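N(G),N(G)-dimethylarginine dimethylaminohydrolase (Pseudomonas aeruginosa, PDB 1H70) hydrolyses asymmetric dimethylarginine and monomethylarginine, inhibitors of nitric oxide synthase, to citrulline and dimethylamine or methylamine. Local coordinates at residues E66-L70 with V114-I119; N205-V209 with V248-R254. The protein carries 1 engineered substitution. Numbering follows the deposited sequence.

Contact 1: E66-L70 with V114-I119; sequences EDPVL and VEAGDI. With CIR (citrulline), chain B.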
loop_
_atom_site.group_PDB
_atom_site.type_symbol
_atom_site.label_atom_id
_atom_site.label_comp_id
_atom_site.label_asym_id
_atom_site.label_seq_id
_atom_site.Cartn_x
_atom_site.Cartn_y
_atom_site.Cartn_z
ATOM N N GLU A 66 -2.287 5.135 0.419
ATOM C CA GLU A 66 -2.800 3.780 0.266
ATOM C C GLU A 66 -3.902 3.467 1.279
ATOM O O GLU A 66 -4.833 2.783 0.927
ATOM C CB GLU A 66 -1.666 2.759 0.446
ATOM C CG GLU A 66 -2.129 1.315 0.585
ATOM C CD GLU A 66 -1.092 0.322 0.110
ATOM O OE1 GLU A 66 -0.207 -0.040 0.916
ATOM O OE2 GLU A 66 -1.156 -0.107 -1.049
ATOM N N ASP A 67 -3.817 3.954 2.514
ATOM C CA ASP A 67 -4.807 3.542 3.531
ATOM C C ASP A 67 -6.248 4.043 3.411
ATOM O O ASP A 67 -7.190 3.275 3.615
ATOM C CB ASP A 67 -4.205 3.741 4.922
ATOM C CG ASP A 67 -2.949 2.933 5.075
ATOM O OD1 ASP A 67 -2.994 1.709 4.748
ATOM O OD2 ASP A 67 -1.912 3.453 5.490
ATOM N N PRO A 68 -6.467 5.315 3.092
ATOM C CA PRO A 68 -7.834 5.845 3.010
ATOM C C PRO A 68 -8.732 5.365 1.865
ATOM O O PRO A 68 -9.922 5.680 1.900
ATOM C CB PRO A 68 -7.633 7.366 2.929
ATOM C CG PRO A 68 -6.190 7.592 2.612
ATOM C CD PRO A 68 -5.436 6.355 2.923
ATOM N N VAL A 69 -8.246 4.627 0.868
ATOM C CA VAL A 69 -9.081 4.214 -0.240
ATOM C C VAL A 69 -8.565 2.938 -0.876
ATOM O O VAL A 69 -7.370 2.653 -0.841
ATOM C CB VAL A 69 -9.060 5.210 -1.447
ATOM C CG1 VAL A 69 -10.291 4.969 -2.339
ATOM C CG2 VAL A 69 -8.964 6.677 -1.054
ATOM N N LEU A 70 -9.488 2.180 -1.453
ATOM C CA LEU A 70 -9.140 1.027 -2.269
ATOM C C LEU A 70 -9.685 1.301 -3.667
ATOM O O LEU A 70 -10.899 1.383 -3.854
ATOM C CB LEU A 70 -9.754 -0.267 -1.741
ATOM C CG LEU A 70 -9.416 -1.489 -2.596
ATOM C CD1 LEU A 70 -7.946 -1.877 -2.399
ATOM C CD2 LEU A 70 -10.378 -2.675 -2.262
ATOM N N VAL A 114 -11.256 0.003 8.334
ATOM C CA VAL A 114 -10.417 -0.631 7.291
ATOM C C VAL A 114 -9.308 0.332 6.891
ATOM O O VAL A 114 -9.579 1.508 6.757
ATOM C CB VAL A 114 -11.158 -0.946 5.963
ATOM C CG1 VAL A 114 -10.196 -1.406 4.859
ATOM C CG2 VAL A 114 -12.208 -2.053 6.133
ATOM N N GLU A 115 -8.091 -0.171 6.703
ATOM C CA GLU A 115 -6.993 0.625 6.143
ATOM C C GLU A 115 -6.511 -0.234 4.982
ATOM O O GLU A 115 -6.152 -1.389 5.195
ATOM C CB GLU A 115 -5.864 0.957 7.135
ATOM C CG GLU A 115 -6.321 2.015 8.132
ATOM C CD GLU A 115 -5.348 2.314 9.257
ATOM O OE1 GLU A 115 -4.154 1.962 9.143
ATOM O OE2 GLU A 115 -5.796 2.937 10.244
ATOM N N ALA A 116 -6.506 0.344 3.771
ATOM C CA ALA A 116 -6.196 -0.417 2.559
ATOM C C ALA A 116 -4.813 -1.030 2.435
ATOM O O ALA A 116 -4.584 -1.856 1.549
ATOM C CB ALA A 116 -6.555 0.380 1.277
ATOM N N GLY A 117 -3.890 -0.693 3.330
ATOM C CA GLY A 117 -2.571 -1.333 3.352
ATOM C C GLY A 117 -2.732 -2.802 3.745
ATOM O O GLY A 117 -1.847 -3.629 3.544
ATOM N N ASP A 118 -3.894 -3.125 4.327
ATOM C CA ASP A 118 -4.234 -4.486 4.722
ATOM C C ASP A 118 -4.803 -5.286 3.552
ATOM O O ASP A 118 -5.148 -6.453 3.709
ATOM C CB ASP A 118 -5.276 -4.479 5.841
ATOM C CG ASP A 118 -4.666 -4.401 7.225
ATOM O OD1 ASP A 118 -3.734 -5.203 7.500
ATOM O OD2 ASP A 118 -5.105 -3.584 8.089
ATOM N N ILE A 119 -4.913 -4.635 2.392
ATOM C CA ILE A 119 -5.512 -5.284 1.214
ATOM C C ILE A 119 -4.538 -5.528 0.085
ATOM O O ILE A 119 -3.902 -4.608 -0.454
ATOM C CB ILE A 119 -6.744 -4.475 0.725
ATOM C CG1 ILE A 119 -7.754 -4.339 1.865
ATOM C CG2 ILE A 119 -7.445 -5.217 -0.470
ATOM C CD1 ILE A 119 -8.933 -3.392 1.572
HETATM C C CIR B . 0.707 4.680 10.327
HETATM O O CIR B . -0.517 4.605 10.000
HETATM O OXT CIR B . 1.098 4.207 11.472
HETATM C CA CIR B . 1.711 5.252 9.362
HETATM N N CIR B . 2.826 5.867 10.107
HETATM C C3 CIR B . 2.227 4.135 8.422
HETATM C C4 CIR B . 1.090 3.678 7.491
HETATM C C5 CIR B . 1.593 2.558 6.597
HETATM N N6 CIR B . 0.556 2.139 5.644
HETATM C C7 CIR B . 0.745 1.302 4.637
HETATM O O7 CIR B . 1.845 0.784 4.387
HETATM N N8 CIR B . -0.305 1.018 3.841
#
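A buried, hydrogen-bonded contact forms one wall of the citrulline pocket, where the turn leading into strand 69-71, with the start of that strand, meets the 3-10 turn that precedes strand 119-122. Two bonds fix Asp67 to that turn. Ala116 N donates almost linearly to Asp67 O (3.0 Å), and Gly117 N reaches Asp67 OD1 (2.9 Å), so backbone and carboxylate are both held. Ala116 CB is pressed into the backbone of 66-70, 3.0 Å from Glu66 O and 3.2 Å from Val69 O. Further along, Leu70 CD1 meets Ile119 CG2 at 3.9 Å, and Met142 of helix 136-148 touches both side chains. Gly117 CA lies 3.3 Å from citrulline N8; a CB here would run into both N8 and Asp67 OD1. Glu115 turns its carboxylate to His163 and Arg133, with His163 the probable proton donor. Glu66 and Asp67 bind the ureido end: citrulline N8 donates to Glu66 OE1 (3.1 Å), which also meets the Ser249 hydroxyl, and to Asp67 OD1 (2.9 Å), and N6 to Asp67 OD2 (2.8 Å). Paired acidic side chains reading the ureido nitrogens, beside a Glu-His pair, are characteristic of the guanidine-modifying active site at the core of the α/β propeller fold.

Contact 2: N205-V209 with V248-R254; sequences NCIWV and VSSMSLR. Engineered in segment 248-254: Ser250 (natural residue Cys). With CIR (citrulline), chain B.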
loop_
_atom_site.group_PDB
_atom_site.type_symbol
_atom_site.label_atom_id
_atom_site.label_comp_id
_atom_site.label_asym_id
_atom_site.label_seq_id
_atom_site.Cartn_x
_atom_site.Cartn_y
_atom_site.Cartn_z
ATOM N N ASN A 205 7.849 -5.191 1.077
ATOM C CA ASN A 205 6.883 -4.208 0.567
ATOM C C ASN A 205 7.490 -3.580 -0.695
ATOM O O ASN A 205 8.477 -2.837 -0.601
ATOM C CB ASN A 205 6.595 -3.172 1.655
ATOM C CG ASN A 205 5.487 -2.191 1.289
ATOM O OD1 ASN A 205 4.487 -2.064 2.007
ATOM N ND2 ASN A 205 5.668 -1.466 0.227
ATOM N N CYS A 206 6.971 -3.964 -1.872
ATOM C CA CYS A 206 7.403 -3.471 -3.177
ATOM C C CYS A 206 6.154 -3.283 -4.030
ATOM O O CYS A 206 5.105 -3.798 -3.684
ATOM C CB CYS A 206 8.319 -4.457 -3.920
ATOM S SG CYS A 206 9.905 -4.761 -3.118
ATOM N N ILE A 207 6.265 -2.521 -5.124
ATOM C CA ILE A 207 5.113 -2.378 -6.026
ATOM C C ILE A 207 5.387 -2.685 -7.484
ATOM O O ILE A 207 6.326 -2.194 -8.088
ATOM C CB ILE A 207 4.477 -0.964 -5.965
ATOM C CG1 ILE A 207 5.530 0.123 -6.185
ATOM C CG2 ILE A 207 3.719 -0.780 -4.652
ATOM C CD1 ILE A 207 4.931 1.557 -6.170
ATOM N N TRP A 208 4.520 -3.517 -8.057
ATOM C CA TRP A 208 4.557 -3.799 -9.471
ATOM C C TRP A 208 3.761 -2.662 -10.105
ATOM O O TRP A 208 2.671 -2.323 -9.621
ATOM C CB TRP A 208 3.862 -5.125 -9.785
ATOM C CG TRP A 208 3.723 -5.433 -11.252
ATOM C CD1 TRP A 208 4.621 -6.153 -12.004
ATOM C CD2 TRP A 208 2.675 -5.043 -12.123
ATOM N NE1 TRP A 208 4.178 -6.227 -13.304
ATOM C CE2 TRP A 208 2.968 -5.572 -13.401
ATOM C CE3 TRP A 208 1.491 -4.311 -11.959
ATOM C CZ2 TRP A 208 2.142 -5.364 -14.510
ATOM C CZ3 TRP A 208 0.652 -4.121 -13.058
ATOM C CH2 TRP A 208 0.973 -4.654 -14.317
ATOM N N VAL A 209 4.303 -2.060 -11.159
ATOM C CA VAL A 209 3.582 -1.047 -11.934
ATOM C C VAL A 209 3.970 -1.260 -13.405
ATOM O O VAL A 209 5.066 -0.882 -13.841
ATOM C CB VAL A 209 3.973 0.431 -11.571
ATOM C CG1 VAL A 209 3.059 1.407 -12.328
ATOM C CG2 VAL A 209 3.891 0.734 -10.065
ATOM N N VAL A 248 6.982 1.843 -0.220
ATOM C CA VAL A 248 6.511 2.162 -1.542
ATOM C C VAL A 248 5.046 1.808 -1.801
ATOM O O VAL A 248 4.430 2.522 -2.553
ATOM C CB VAL A 248 7.436 1.600 -2.660
ATOM C CG1 VAL A 248 8.835 2.206 -2.556
ATOM C CG2 VAL A 248 7.543 0.090 -2.624
ATOM N N SER A 249 4.472 0.752 -1.214
ATOM C CA SER A 249 3.060 0.478 -1.517
ATOM C C SER A 249 2.208 1.540 -0.840
ATOM O O SER A 249 1.205 1.997 -1.350
ATOM C CB SER A 249 2.598 -0.910 -1.037
ATOM O OG SER A 249 2.309 -0.866 0.346
ATOM N N SER A 250 2.663 1.959 0.324
ATOM C CA SER A 250 1.971 2.922 1.185
ATOM C C SER A 250 1.744 4.285 0.587
ATOM O O SER A 250 0.776 4.966 0.947
ATOM C CB SER A 250 2.853 3.147 2.424
ATOM O OG SER A 250 3.447 1.903 2.794
ATOM N N MET A 251 2.671 4.703 -0.259
ATOM C CA MET A 251 2.708 6.048 -0.788
ATOM C C MET A 251 1.921 6.320 -2.061
ATOM O O MET A 251 1.988 7.443 -2.603
ATOM C CB MET A 251 4.181 6.472 -0.883
ATOM C CG MET A 251 4.703 6.707 0.548
ATOM S SD MET A 251 6.342 7.482 0.585
ATOM C CE MET A 251 7.236 6.125 -0.189
ATOM N N SER A 252 1.178 5.327 -2.560
ATOM C CA SER A 252 0.366 5.625 -3.737
ATOM C C SER A 252 -0.851 4.744 -3.829
ATOM O O SER A 252 -0.967 3.757 -3.101
ATOM C CB SER A 252 1.144 5.540 -5.056
ATOM O OG SER A 252 1.856 4.319 -5.277
ATOM N N LEU A 253 -1.765 5.185 -4.693
ATOM C CA LEU A 253 -2.953 4.436 -5.112
ATOM C C LEU A 253 -2.651 4.154 -6.595
ATOM O O LEU A 253 -2.227 5.052 -7.309
ATOM C CB LEU A 253 -4.208 5.297 -5.023
ATOM C CG LEU A 253 -5.158 5.393 -3.830
ATOM C CD1 LEU A 253 -4.946 4.481 -2.688
ATOM C CD2 LEU A 253 -5.556 6.802 -3.423
ATOM N N ARG A 254 -2.814 2.915 -7.041
ATOM C CA ARG A 254 -2.469 2.458 -8.371
ATOM C C ARG A 254 -3.686 1.789 -9.026
ATOM O O ARG A 254 -4.215 0.846 -8.465
ATOM C CB ARG A 254 -1.338 1.432 -8.237
ATOM C CG ARG A 254 -0.096 2.013 -7.587
ATOM C CD ARG A 254 0.942 0.976 -7.103
ATOM N NE ARG A 254 0.433 0.258 -5.916
ATOM C CZ ARG A 254 0.504 0.676 -4.654
ATOM N NH1 ARG A 254 0.027 -0.149 -3.704
ATOM N NH2 ARG A 254 1.032 1.857 -4.310
HETATM C C CIR B . 0.707 4.680 10.327
HETATM O O CIR B . -0.517 4.605 10.000
HETATM O OXT CIR B . 1.098 4.207 11.472
HETATM C CA CIR B . 1.711 5.252 9.362
HETATM N N CIR B . 2.826 5.867 10.107
HETATM C C3 CIR B . 2.227 4.135 8.422
HETATM C C4 CIR B . 1.090 3.678 7.491
HETATM C C5 CIR B . 1.593 2.558 6.597
HETATM N N6 CIR B . 0.556 2.139 5.644
HETATM C C7 CIR B . 0.745 1.302 4.637
HETATM O O7 CIR B . 1.845 0.784 4.387
HETATM N N8 CIR B . -0.305 1.018 3.841
#
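The guanidinium of Arg254 folds back over its own segment, closing the turn that carries the nucleophile position while one of its faces lies against a neighbouring strand. Arg254 NH2 donates to Ser249 O (3.0 Å) and to Ser252 OG (2.8 Å), a hydroxyl also bonded to Tyr39, bracing the type I beta turn from Ser249 to Ser252; Arg254 NH1 forms a salt bridge with Glu66. Ile207 packs on this assembly from strand 207-209: its CG2 sits 3.5 Å from Arg254 CZ, over the guanidinium face, and 3.4 Å from Ser249 CA. Val248 fills the space beside it, with CG2 4.1 Å from Ile207 CG1 and 3.6 Å from Cys206 CA. In the α/β propeller of the DDAH family, the contact packs strand 207-209, at the edge of one small sheet, against the loop entering strand 253-254, an edge strand of another that pairs with strand 5-9. Within that loop stands Ser250, an engineered replacement for the natural Cys, which is the inferred nucleophile. Its OG donates to citrulline O7 at 2.5 Å, placing the substituted side chain directly at the ureido group of the product. Val209 extends the apolar surface along the arginine, CG2 lying 4.2 Å from Arg254 CD, and Ile6 of strand 5-9 touches both residues. Asn205 faces the start of the turn, and the hydroxyl of Ser249 has Glu66 as its partner.

Overall arrangement
From the N terminus, the chain first passes through strand 5-9 and helix 29-43. Contact 1 then closes a loop from 66-70 to 114-119 that includes helix 89-100 and strands 76-78 and 105-107. Contact 2 opens much later, joining 205-209 to 248-254 around strands 212-216 and 232-236. The two loops therefore follow in series, neither nested nor crossed, yet their centres lie about 12 Å apart. Glu66 joins them through Arg254 and, probably by a hydrogen bond, through Ser249, while Leu253 packs on Glu66 and Val69. Citrulline touches both contacts, so chain-distant modules converge on one central pocket.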